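Local structure of conserved domain protein (Bacillus anthracis, 3FBQ) at residues E30-R35 against K41-D46; E191-D196 against D220-R225; V174-Y179 against N207-E212; T104-H107 against K111-K114. The protein is of unknown function but folds into two beta-rich domains, probably related to the immunoglobulin-like E-set folds, and assembles as three copies. All coordinates share one frame; numbering follows the deposited sequence.

Contact 1 (E30-R35 against K41-D46)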
loop_
_atom_site.group_PDB
_atom_site.type_symbol
_atom_site.label_atom_id
_atom_site.label_comp_id
_atom_site.label_asym_id
_atom_site.label_seq_id
_atom_site.Cartn_x
_atom_site.Cartn_y
_atom_site.Cartn_z
ATOM N N GLU A 30 2.400 17.859 21.410
ATOM C CA GLU A 30 3.198 16.701 21.652
ATOM C C GLU A 30 2.246 15.598 22.001
ATOM O O GLU A 30 1.443 15.795 22.908
ATOM C CB GLU A 30 4.116 16.954 22.841
ATOM C CG GLU A 30 4.442 15.711 23.611
ATOM C CD GLU A 30 5.722 15.870 24.419
ATOM O OE1 GLU A 30 6.802 15.867 23.791
ATOM O OE2 GLU A 30 5.633 16.023 25.679
ATOM N N LEU A 31 2.308 14.451 21.314
ATOM C CA LEU A 31 1.484 13.389 21.834
ATOM C C LEU A 31 2.088 12.044 22.195
ATOM O O LEU A 31 1.602 11.376 23.084
ATOM C CB LEU A 31 0.124 13.312 21.164
ATOM C CG LEU A 31 -0.219 13.297 19.688
ATOM C CD1 LEU A 31 -0.316 11.866 19.255
ATOM C CD2 LEU A 31 -1.573 13.902 19.656
ATOM N N ASN A 32 3.176 11.653 21.579
ATOM C CA ASN A 32 3.801 10.435 22.023
ATOM C C ASN A 32 2.758 9.314 22.216
ATOM O O ASN A 32 2.855 8.483 23.071
ATOM C CB ASN A 32 4.676 10.680 23.254
ATOM C CG ASN A 32 5.678 11.779 23.039
ATOM O OD1 ASN A 32 6.329 11.868 21.986
ATOM N ND2 ASN A 32 5.787 12.670 24.017
ATOM N N MET A 33 1.743 9.295 21.379
ATOM C CA MET A 33 0.800 8.172 21.365
ATOM C C MET A 33 1.357 6.954 20.554
ATOM O O MET A 33 1.884 7.121 19.445
ATOM C CB MET A 33 -0.565 8.702 20.956
ATOM C CG MET A 33 -1.288 7.966 19.906
ATOM S SD MET A 33 -2.872 8.862 19.664
ATOM C CE MET A 33 -3.994 7.846 20.688
ATOM N N THR A 34 1.306 5.765 21.155
ATOM C CA THR A 34 1.985 4.574 20.619
ATOM C C THR A 34 1.054 3.456 20.144
ATOM O O THR A 34 0.013 3.247 20.725
ATOM C CB THR A 34 2.927 3.937 21.672
ATOM O OG1 THR A 34 3.671 4.979 22.307
ATOM C CG2 THR A 34 3.911 3.045 21.025
ATOM N N ARG A 35 1.476 2.766 19.087
ATOM C CA ARG A 35 0.893 1.540 18.582
ATOM C C ARG A 35 1.946 0.453 18.438
ATOM O O ARG A 35 3.026 0.707 17.922
ATOM C CB ARG A 35 0.248 1.783 17.216
ATOM C CG ARG A 35 -1.287 1.837 17.260
ATOM C CD ARG A 35 -1.744 2.623 18.459
ATOM N NE ARG A 35 -2.854 3.504 18.154
ATOM C CZ ARG A 35 -3.289 4.481 18.940
ATOM N NH1 ARG A 35 -2.702 4.758 20.108
ATOM N NH2 ARG A 35 -4.330 5.179 18.533
ATOM N N LYS A 41 7.074 -0.977 17.323
ATOM C CA LYS A 41 6.429 0.081 18.062
ATOM C C LYS A 41 6.494 1.315 17.216
ATOM O O LYS A 41 7.602 1.783 16.937
ATOM C CB LYS A 41 7.233 0.279 19.362
ATOM C CG LYS A 41 6.501 1.042 20.466
ATOM C CD LYS A 41 7.223 1.067 21.812
ATOM C CE LYS A 41 6.542 2.125 22.691
ATOM N NZ LYS A 41 7.281 2.623 23.916
ATOM N N VAL A 42 5.349 1.829 16.750
ATOM C CA VAL A 42 5.278 3.156 16.086
ATOM C C VAL A 42 4.672 4.209 17.045
ATOM O O VAL A 42 3.608 3.963 17.582
ATOM C CB VAL A 42 4.432 3.156 14.811
ATOM C CG1 VAL A 42 4.395 4.602 14.156
ATOM C CG2 VAL A 42 4.940 2.079 13.787
ATOM N N THR A 43 5.391 5.336 17.265
ATOM C CA THR A 43 4.970 6.481 18.034
ATOM C C THR A 43 4.792 7.668 17.143
ATOM O O THR A 43 5.590 7.906 16.240
ATOM C CB THR A 43 6.028 6.841 19.016
ATOM O OG1 THR A 43 6.214 5.677 19.796
ATOM C CG2 THR A 43 5.581 8.012 20.002
ATOM N N ILE A 44 3.732 8.432 17.390
ATOM C CA ILE A 44 3.469 9.647 16.629
ATOM C C ILE A 44 3.654 10.889 17.494
ATOM O O ILE A 44 2.762 11.269 18.253
ATOM C CB ILE A 44 2.044 9.648 16.043
ATOM C CG1 ILE A 44 2.088 9.400 14.534
ATOM C CG2 ILE A 44 1.344 10.963 16.351
ATOM C CD1 ILE A 44 1.069 10.200 13.754
ATOM N N ASN A 45 4.818 11.520 17.374
ATOM C CA ASN A 45 5.317 12.412 18.414
ATOM C C ASN A 45 4.672 13.793 18.345
ATOM O O ASN A 45 3.630 14.032 18.955
ATOM C CB ASN A 45 6.839 12.538 18.326
ATOM C CG ASN A 45 7.554 11.276 18.766
ATOM O OD1 ASN A 45 7.571 10.938 19.949
ATOM N ND2 ASN A 45 8.150 10.570 17.812
ATOM N N ASP A 46 5.298 14.697 17.600
ATOM C CA ASP A 46 4.812 16.067 17.486
ATOM C C ASP A 46 3.740 16.183 16.407
ATOM O O ASP A 46 3.820 15.529 15.367
ATOM C CB ASP A 46 5.967 17.023 17.185
ATOM C CG ASP A 46 6.875 17.235 18.382
ATOM O OD1 ASP A 46 7.858 17.994 18.256
ATOM O OD2 ASP A 46 6.604 16.642 19.447
#

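Contact 2 (E191-D196 against D220-R225)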
loop_
_atom_site.group_PDB
_atom_site.type_symbol
_atom_site.label_atom_id
_atom_site.label_comp_id
_atom_site.label_asym_id
_atom_site.label_seq_id
_atom_site.Cartn_x
_atom_site.Cartn_y
_atom_site.Cartn_z
ATOM N N GLU A 191 7.306 24.131 -27.636
ATOM C CA GLU A 191 8.733 23.801 -27.626
ATOM C C GLU A 191 9.250 23.180 -26.324
ATOM O O GLU A 191 10.462 23.006 -26.156
ATOM C CB GLU A 191 9.620 24.959 -28.116
ATOM C CG GLU A 191 9.616 26.210 -27.260
ATOM C CD GLU A 191 10.856 27.116 -27.501
ATOM O OE1 GLU A 191 11.994 26.711 -27.142
ATOM O OE2 GLU A 191 10.687 28.241 -28.032
ATOM N N TRP A 192 8.335 22.852 -25.418
ATOM C CA TRP A 192 8.700 22.496 -24.052
ATOM C C TRP A 192 7.618 21.645 -23.396
ATOM O O TRP A 192 6.426 21.867 -23.608
ATOM C CB TRP A 192 8.955 23.755 -23.220
ATOM C CG TRP A 192 9.984 24.667 -23.813
ATOM C CD1 TRP A 192 9.757 25.753 -24.607
ATOM C CD2 TRP A 192 11.406 24.573 -23.659
ATOM N NE1 TRP A 192 10.949 26.341 -24.958
ATOM C CE2 TRP A 192 11.975 25.636 -24.388
ATOM C CE3 TRP A 192 12.252 23.695 -22.975
ATOM C CZ2 TRP A 192 13.352 25.844 -24.453
ATOM C CZ3 TRP A 192 13.618 23.903 -23.041
ATOM C CH2 TRP A 192 14.154 24.968 -23.774
ATOM N N ASP A 193 8.041 20.671 -22.597
ATOM C CA ASP A 193 7.139 19.637 -22.106
ATOM C C ASP A 193 7.237 19.492 -20.591
ATOM O O ASP A 193 6.532 18.683 -19.988
ATOM C CB ASP A 193 7.440 18.297 -22.783
ATOM C CG ASP A 193 7.021 18.272 -24.238
ATOM O OD1 ASP A 193 5.974 18.868 -24.568
ATOM O OD2 ASP A 193 7.739 17.658 -25.056
ATOM N N SER A 194 8.116 20.282 -19.982
ATOM C CA SER A 194 8.262 20.289 -18.532
ATOM C C SER A 194 8.627 21.680 -18.022
ATOM O O SER A 194 9.776 21.939 -17.667
ATOM C CB SER A 194 9.320 19.274 -18.095
ATOM O OG SER A 194 10.051 19.749 -16.977
ATOM N N VAL A 195 7.640 22.570 -17.987
ATOM C CA VAL A 195 7.811 23.879 -17.371
ATOM C C VAL A 195 7.532 23.824 -15.872
ATOM O O VAL A 195 6.462 23.390 -15.447
ATOM C CB VAL A 195 6.892 24.933 -18.017
ATOM C CG1 VAL A 195 7.300 26.331 -17.581
ATOM C CG2 VAL A 195 6.925 24.807 -19.532
ATOM N N ASP A 196 8.501 24.267 -15.078
ATOM C CA ASP A 196 8.424 24.138 -13.647
ATOM C C ASP A 196 8.841 25.450 -13.009
ATOM O O ASP A 196 10.001 25.856 -13.125
ATOM C CB ASP A 196 9.339 23.006 -13.219
ATOM C CG ASP A 196 9.441 22.889 -11.738
ATOM O OD1 ASP A 196 10.573 22.722 -11.248
ATOM O OD2 ASP A 196 8.395 23.003 -11.062
ATOM N N ASP A 220 -4.140 20.485 -17.080
ATOM C CA ASP A 220 -3.264 20.117 -18.131
ATOM C C ASP A 220 -1.854 20.053 -17.603
ATOM O O ASP A 220 -1.618 20.360 -16.441
ATOM C CB ASP A 220 -3.454 20.984 -19.378
ATOM C CG ASP A 220 -3.133 22.436 -19.160
ATOM O OD1 ASP A 220 -4.087 23.249 -19.291
ATOM O OD2 ASP A 220 -1.950 22.753 -18.884
ATOM N N PRO A 221 -0.921 19.576 -18.438
ATOM C CA PRO A 221 0.382 19.353 -17.857
ATOM C C PRO A 221 1.150 20.621 -17.517
ATOM O O PRO A 221 2.249 20.489 -16.990
ATOM C CB PRO A 221 1.119 18.535 -18.958
ATOM C CG PRO A 221 0.057 17.872 -19.698
ATOM C CD PRO A 221 -1.078 18.838 -19.710
ATOM N N TYR A 222 0.568 21.807 -17.766
ATOM C CA TYR A 222 1.300 23.104 -17.849
ATOM C C TYR A 222 0.818 24.171 -16.900
ATOM O O TYR A 222 1.639 24.822 -16.249
ATOM C CB TYR A 222 1.142 23.736 -19.225
ATOM C CG TYR A 222 1.761 22.966 -20.333
ATOM C CD1 TYR A 222 0.982 22.106 -21.128
ATOM C CD2 TYR A 222 3.131 23.081 -20.605
ATOM C CE1 TYR A 222 1.550 21.380 -22.186
ATOM C CE2 TYR A 222 3.723 22.332 -21.655
ATOM C CZ TYR A 222 2.918 21.490 -22.439
ATOM O OH TYR A 222 3.492 20.766 -23.458
ATOM N N ASN A 223 -0.494 24.422 -16.896
ATOM C CA ASN A 223 -1.105 25.338 -15.933
ATOM C C ASN A 223 -1.347 24.693 -14.545
ATOM O O ASN A 223 -2.416 24.079 -14.312
ATOM C CB ASN A 223 -2.414 25.858 -16.509
ATOM C CG ASN A 223 -2.198 26.902 -17.628
ATOM O OD1 ASN A 223 -1.215 26.867 -18.412
ATOM N ND2 ASN A 223 -3.129 27.848 -17.700
ATOM N N ILE A 224 -0.353 24.825 -13.653
ATOM C CA ILE A 224 -0.326 24.166 -12.358
ATOM C C ILE A 224 -0.494 25.220 -11.229
ATOM O O ILE A 224 0.282 26.148 -11.145
ATOM C CB ILE A 224 1.041 23.359 -12.127
ATOM C CG1 ILE A 224 1.481 22.470 -13.313
ATOM C CG2 ILE A 224 1.050 22.553 -10.883
ATOM C CD1 ILE A 224 0.395 21.885 -14.092
ATOM N N ARG A 225 -1.483 25.058 -10.354
ATOM C CA ARG A 225 -1.521 25.756 -9.084
ATOM C C ARG A 225 -0.577 25.037 -8.158
ATOM O O ARG A 225 -0.562 23.798 -8.138
ATOM C CB ARG A 225 -2.922 25.743 -8.503
ATOM C CG ARG A 225 -3.997 25.903 -9.619
ATOM C CD ARG A 225 -5.355 26.295 -9.090
ATOM N NE ARG A 225 -5.227 27.217 -7.947
ATOM C CZ ARG A 225 -6.201 27.457 -7.062
ATOM N NH1 ARG A 225 -7.375 26.837 -7.194
ATOM N NH2 ARG A 225 -6.007 28.298 -6.036
#

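Contact 3 (V174-Y179 against N207-E212)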
loop_
_atom_site.group_PDB
_atom_site.type_symbol
_atom_site.label_atom_id
_atom_site.label_comp_id
_atom_site.label_asym_id
_atom_site.label_seq_id
_atom_site.Cartn_x
_atom_site.Cartn_y
_atom_site.Cartn_z
ATOM N N VAL A 174 4.924 30.540 12.853
ATOM C CA VAL A 174 5.983 29.577 12.789
ATOM C C VAL A 174 6.476 29.575 11.319
ATOM O O VAL A 174 7.650 29.305 11.028
ATOM C CB VAL A 174 5.343 28.203 13.226
ATOM C CG1 VAL A 174 5.059 27.324 12.106
ATOM C CG2 VAL A 174 6.155 27.528 14.236
ATOM N N SER A 175 5.579 29.927 10.392
ATOM C CA SER A 175 5.852 29.781 8.964
ATOM C C SER A 175 4.865 30.626 8.179
ATOM O O SER A 175 3.937 31.216 8.737
ATOM C CB SER A 175 5.763 28.304 8.556
ATOM O OG SER A 175 4.403 27.859 8.620
ATOM N N PHE A 176 5.119 30.746 6.880
ATOM C CA PHE A 176 4.184 31.457 5.977
ATOM C C PHE A 176 4.074 30.798 4.625
ATOM O O PHE A 176 5.035 30.212 4.166
ATOM C CB PHE A 176 4.531 32.953 5.861
ATOM C CG PHE A 176 5.666 33.260 4.919
ATOM C CD1 PHE A 176 6.930 33.568 5.413
ATOM C CD2 PHE A 176 5.473 33.282 3.559
ATOM C CE1 PHE A 176 7.993 33.900 4.564
ATOM C CE2 PHE A 176 6.528 33.561 2.708
ATOM C CZ PHE A 176 7.785 33.906 3.212
ATOM N N ILE A 177 2.945 30.930 3.950
ATOM C CA ILE A 177 2.677 30.193 2.664
ATOM C C ILE A 177 2.423 31.060 1.451
ATOM O O ILE A 177 1.627 31.969 1.500
ATOM C CB ILE A 177 1.455 29.286 2.802
ATOM C CG1 ILE A 177 1.608 28.337 4.004
ATOM C CG2 ILE A 177 1.211 28.527 1.515
ATOM C CD1 ILE A 177 0.333 27.669 4.353
ATOM N N LEU A 178 3.103 30.787 0.353
ATOM C CA LEU A 178 2.759 31.468 -0.920
ATOM C C LEU A 178 1.958 30.571 -1.887
ATOM O O LEU A 178 2.453 29.541 -2.346
ATOM C CB LEU A 178 4.002 32.021 -1.624
ATOM C CG LEU A 178 4.817 33.044 -0.814
ATOM C CD1 LEU A 178 6.020 33.441 -1.609
ATOM C CD2 LEU A 178 4.071 34.278 -0.333
ATOM N N TYR A 179 0.730 30.971 -2.182
ATOM C CA TYR A 179 -0.049 30.287 -3.173
ATOM C C TYR A 179 0.084 30.965 -4.522
ATOM O O TYR A 179 -0.047 32.174 -4.666
ATOM C CB TYR A 179 -1.483 30.390 -2.806
ATOM C CG TYR A 179 -1.850 29.701 -1.550
ATOM C CD1 TYR A 179 -2.277 28.357 -1.562
ATOM C CD2 TYR A 179 -1.848 30.408 -0.310
ATOM C CE1 TYR A 179 -2.671 27.736 -0.418
ATOM C CE2 TYR A 179 -2.256 29.770 0.872
ATOM C CZ TYR A 179 -2.664 28.439 0.798
ATOM O OH TYR A 179 -3.062 27.806 1.948
ATOM N N ASN A 207 16.804 39.756 3.831
ATOM C CA ASN A 207 16.683 38.348 4.193
ATOM C C ASN A 207 16.132 37.454 3.142
ATOM O O ASN A 207 15.328 37.863 2.297
ATOM C CB ASN A 207 15.764 38.184 5.376
ATOM C CG ASN A 207 16.106 39.105 6.506
ATOM O OD1 ASN A 207 15.284 39.939 6.898
ATOM N ND2 ASN A 207 17.313 38.945 7.068
ATOM N N ASP A 208 16.553 36.198 3.247
ATOM C CA ASP A 208 16.152 35.145 2.344
ATOM C C ASP A 208 15.263 34.182 3.133
ATOM O O ASP A 208 15.375 34.085 4.355
ATOM C CB ASP A 208 17.379 34.431 1.836
ATOM C CG ASP A 208 17.300 34.138 0.336
ATOM O OD1 ASP A 208 16.758 33.049 -0.124
ATOM O OD2 ASP A 208 17.825 35.024 -0.391
ATOM N N TYR A 209 14.377 33.483 2.441
ATOM C CA TYR A 209 13.559 32.512 3.086
ATOM C C TYR A 209 13.715 31.141 2.432
ATOM O O TYR A 209 13.472 30.971 1.211
ATOM C CB TYR A 209 12.104 33.000 3.114
ATOM C CG TYR A 209 12.000 34.233 3.974
ATOM C CD1 TYR A 209 12.233 35.519 3.435
ATOM C CD2 TYR A 209 11.741 34.124 5.346
ATOM C CE1 TYR A 209 12.179 36.649 4.235
ATOM C CE2 TYR A 209 11.715 35.255 6.157
ATOM C CZ TYR A 209 11.910 36.505 5.583
ATOM O OH TYR A 209 11.848 37.619 6.380
ATOM N N SER A 210 14.182 30.199 3.258
ATOM C CA SER A 210 14.038 28.766 3.022
ATOM C C SER A 210 12.575 28.361 3.060
ATOM O O SER A 210 11.771 28.878 3.875
ATOM C CB SER A 210 14.794 27.921 4.069
ATOM O OG SER A 210 16.215 27.964 3.857
ATOM N N GLY A 211 12.252 27.424 2.165
ATOM C CA GLY A 211 10.902 26.995 1.908
ATOM C C GLY A 211 10.904 25.666 1.227
ATOM O O GLY A 211 11.936 25.188 0.841
ATOM N N GLU A 212 9.719 25.100 1.024
ATOM C CA GLU A 212 9.555 23.764 0.495
ATOM C C GLU A 212 8.211 23.651 -0.176
ATOM O O GLU A 212 7.226 23.894 0.470
ATOM C CB GLU A 212 9.515 22.829 1.693
ATOM C CG GLU A 212 10.229 21.557 1.475
ATOM C CD GLU A 212 10.798 21.020 2.770
ATOM O OE1 GLU A 212 10.003 20.443 3.598
ATOM O OE2 GLU A 212 12.043 21.205 2.946
#

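Contact 4 (T104-H107 against K111-K114)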
loop_
_atom_site.group_PDB
_atom_site.type_symbol
_atom_site.label_atom_id
_atom_site.label_comp_id
_atom_site.label_asym_id
_atom_site.label_seq_id
_atom_site.Cartn_x
_atom_site.Cartn_y
_atom_site.Cartn_z
ATOM N N THR A 104 1.102 16.195 5.054
ATOM C CA THR A 104 0.050 16.157 4.022
ATOM C C THR A 104 -0.605 17.540 3.774
ATOM O O THR A 104 -0.892 18.274 4.712
ATOM C CB THR A 104 -0.977 15.092 4.357
ATOM O OG1 THR A 104 -0.271 13.903 4.698
ATOM C CG2 THR A 104 -1.891 14.806 3.176
ATOM N N THR A 105 -0.816 17.885 2.511
ATOM C CA THR A 105 -1.415 19.143 2.151
ATOM C C THR A 105 -2.756 18.883 1.471
ATOM O O THR A 105 -2.800 18.198 0.444
ATOM C CB THR A 105 -0.452 19.945 1.236
ATOM O OG1 THR A 105 0.744 20.115 1.988
ATOM C CG2 THR A 105 -0.963 21.307 0.961
ATOM N N HIS A 106 -3.837 19.416 2.021
ATOM C CA HIS A 106 -5.111 19.240 1.385
ATOM C C HIS A 106 -5.325 20.392 0.331
ATOM O O HIS A 106 -4.591 21.386 0.372
ATOM C CB HIS A 106 -6.172 19.193 2.450
ATOM C CG HIS A 106 -6.587 20.546 2.923
ATOM N ND1 HIS A 106 -6.067 21.132 4.052
ATOM C CD2 HIS A 106 -7.460 21.439 2.405
ATOM C CE1 HIS A 106 -6.611 22.320 4.223
ATOM N NE2 HIS A 106 -7.469 22.528 3.242
ATOM N N HIS A 107 -6.239 20.226 -0.635
ATOM C CA HIS A 107 -6.539 21.270 -1.653
ATOM C C HIS A 107 -8.020 21.645 -1.639
ATOM O O HIS A 107 -8.667 21.913 -2.644
ATOM C CB HIS A 107 -6.085 20.860 -3.047
ATOM C CG HIS A 107 -4.682 20.380 -3.072
ATOM N ND1 HIS A 107 -4.312 19.166 -3.628
ATOM C CD2 HIS A 107 -3.556 20.919 -2.548
ATOM C CE1 HIS A 107 -3.010 19.002 -3.482
ATOM N NE2 HIS A 107 -2.535 20.038 -2.803
ATOM N N LYS A 111 -8.866 26.787 4.261
ATOM C CA LYS A 111 -8.124 26.051 5.218
ATOM C C LYS A 111 -9.106 25.412 6.221
ATOM O O LYS A 111 -10.270 25.748 6.244
ATOM C CB LYS A 111 -6.990 26.900 5.829
ATOM C CG LYS A 111 -7.393 28.149 6.562
ATOM C CD LYS A 111 -6.191 29.087 6.881
ATOM C CE LYS A 111 -6.716 30.363 7.493
ATOM N NZ LYS A 111 -5.841 30.912 8.541
ATOM N N LYS A 112 -8.642 24.406 6.953
ATOM C CA LYS A 112 -9.478 23.649 7.851
ATOM C C LYS A 112 -9.068 24.065 9.250
ATOM O O LYS A 112 -7.857 24.071 9.577
ATOM C CB LYS A 112 -9.204 22.164 7.657
ATOM C CG LYS A 112 -9.679 21.606 6.370
ATOM C CD LYS A 112 -9.315 20.134 6.332
ATOM C CE LYS A 112 -9.910 19.421 5.153
ATOM N NZ LYS A 112 -11.366 19.726 5.183
ATOM N N ASP A 113 -10.044 24.424 10.078
ATOM C CA ASP A 113 -9.715 24.729 11.475
ATOM C C ASP A 113 -9.367 23.457 12.252
ATOM O O ASP A 113 -8.401 23.424 12.987
ATOM C CB ASP A 113 -10.830 25.541 12.145
ATOM C CG ASP A 113 -11.089 26.878 11.430
ATOM O OD1 ASP A 113 -10.231 27.393 10.658
ATOM O OD2 ASP A 113 -12.172 27.461 11.653
ATOM N N LYS A 114 -10.144 22.408 12.053
ATOM C CA LYS A 114 -9.834 21.088 12.592
ATOM C C LYS A 114 -9.480 20.173 11.420
ATOM O O LYS A 114 -10.186 20.155 10.448
ATOM C CB LYS A 114 -11.032 20.559 13.423
ATOM C CG LYS A 114 -11.090 21.230 14.825
ATOM C CD LYS A 114 -12.487 21.214 15.490
ATOM C CE LYS A 114 -12.493 22.014 16.843
ATOM N NZ LYS A 114 -13.836 22.121 17.605
#

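Contact 1 (E30-R35 against K41-D46)
The side chains of Asn-32 and Asn-45 cross with their amide planes 68° apart. The guanidinium of Arg-35 turns away from strand 41-46 and has Thr-34 O at its edge, with NH1 donating in the guanidinium plane over 3.2 Å; NE is taken by Asn-138 O. Around these groups runs a beta hairpin whose register is shifted by one residue by a beta bulge between Glu-30 and Met-33. Arg-35 and Val-42 form a hydrogen-bonded pair, with Arg-35 N to Val-42 O at 2.9 Å. Ile-44 N gives to Met-33 O, and Leu-31 N, within the bulged part, gives to Asn-45 O. Beside this ladder, Leu-31 and Ile-44 lie alongside each other, CD1 meeting CG2. Thr-34 CG2, anti to its own N, rests on the extended chain of Lys-41, whose NZ bonds Pro-221 O of the second subunit. Thr-34 and Arg-35 also pair in an antiparallel ladder with a strand of that subunit, so the sheet runs on across the interface. At the far end Glu-30 OE1 and Asp-46 OD2 are 4.4 Å apart. The salt bridge from Lys-25 NZ to Asp-46 OD2 would probably ease the repulsion between these two acids.

Contact 2 (E191-D196 against D220-R225)
Trp-192 and Asp-193 meet the hydroxyl of Tyr-222, a side chain carried by an Asx turn that precedes strand 224-231. The example illustrates how a tight turn can send one long side chain across to a loop. Following helix 186-191, the chain reaches Trp-192, whose indole leads away from Tyr-222 and has a cation-pi partner in Lys-278, while its carbonyl faces the tyrosine. Trp-192 O lies in the plane of the phenol ring, at its edge, 3.4 Å from Tyr-222 CE2 and 3.1 Å from Tyr-222 OH. Asp-193 comes next. With CG anti to its carbonyl carbon (chi1 -71°), it brings OD1 to within 3.3 Å of the same Tyr-222 OH, its carboxylate turned 50° from the ring. The hydroxyl has one proton for these two acceptors, and the preferred one is not settled. Val-195 closes the contact on the apolar side: its CB points toward the turn, and CG2 reaches the ring edge 4.3 Å from Tyr-222 CD2. Val-195 also touches Gln-182 and Val-246, and Tyr-222 itself packs on Val-184 of strand 175-184. On the second segment, Asp-220 holds the turn with a single oxygen. OD2, which also has a salt bridge from Arg-189, accepts from two backbone nitrogens: Asn-223 N at 3.0 Å, met on the syn side and out of the carboxylate plane, and Tyr-222 N at 2.9 Å, on the anti lone pair.

Contact 3 (V174-Y179 against N207-E212)
Tyr-209 OH has two hydrogen-bond partners, Asp-203 OD2 and Asn-234 N, and they anchor the ring that Phe-176 approaches. These bonds tether the far end of the phenol, which presents a face to the phenylalanine. The pair is a T-shaped (edge-to-face) stack: the edge of Phe-176 is directed at the face of Tyr-209, the centroids 5.6 Å apart and the planes inclined at 71°. The touching atom is Phe-176 CE1, which sits over the phenol 3.8 Å from Tyr-209 CD2 and 4.1 Å from Tyr-209 CG, toward the inner end of that ring rather than its hydroxyl. A chi1 of 80° places Phe-176 CG between its backbone N and carbonyl carbon, and from there the ring reaches across to the tyrosine; the two side chains cross at about a right angle. Leu-178 CG lies in the plane of the phenyl ring, at another part of its edge. The arrangement is thus one of aromatic quadrupoles and dispersion in a buried place, with the polar work done at the tyrosine's tip. Strand 224-231 lies between strands 175-184 and 208-218 in the eight-stranded antiparallel sheet, and its Phe-230 ring meets Phe-176 nearly parallel, while Val-201 of strand 196-203 touches both Phe-176 and Tyr-209.

Contact 4 (T104-H107 against K111-K114)
Lys-112 lays its aliphatic chain over one face of the His-106 ring, and the contact can be followed along it. CB, pointing toward the other segment, is 4.3 Å from His-106 CE1. CG comes nearer, 3.8 Å from the same His-106 CE1 and also close to NE2. CD then stands 4.1 Å from the ring centroid and only 13° off the normal, a CH-pi contact. CE continues over the same face toward the CG-CD2 side, 4.2 Å from both His-106 CG and His-106 CD2. There the chain bends (chi4 -53°), and NZ leaves the imidazole for a hydrogen bond with Asp-80 O, with Asp-108 OD2 as a long, weak ion partner. The methylenes rather than the ammonium therefore cover the histidine. At the ring's edge, Lys-111 CA approaches NE2, and this nitrogen is hydrogen-bonded to Asn-110 O, which helps to orient the imidazole. His-106 ends strand 97-106 of the five-stranded sheet, while the loop carrying Lys-112 leads into strand 114-126 of the three-stranded sheet, so the contact lies at the connection from one sheet to the other; Ile-78 of strand 71-78 packs against Lys-112, and Ala-81 against His-106.

Overall arrangement
Contact 1 comes first along the chain, contact 4 second; the segments of contacts 3 and 2 then alternate. Contacts 1 and 4 reach one five-stranded sheet in the N-terminal half, their centres 21 Å apart, whereas contacts 2 and 3 share the eight-stranded sheet of the C-terminal half, 23 Å apart between centres. Contact 4 approaches contact 3 to about 6 Å between nearest atoms, near where the halves meet. Contacts 1 and 2 lie on opposite sides of the chain's centre, 40 Å apart between centres. Yet across subunits they join: segment 41-46 of one copy meets segment 220-225 of another, consistent with head-to-tail association of the three chains.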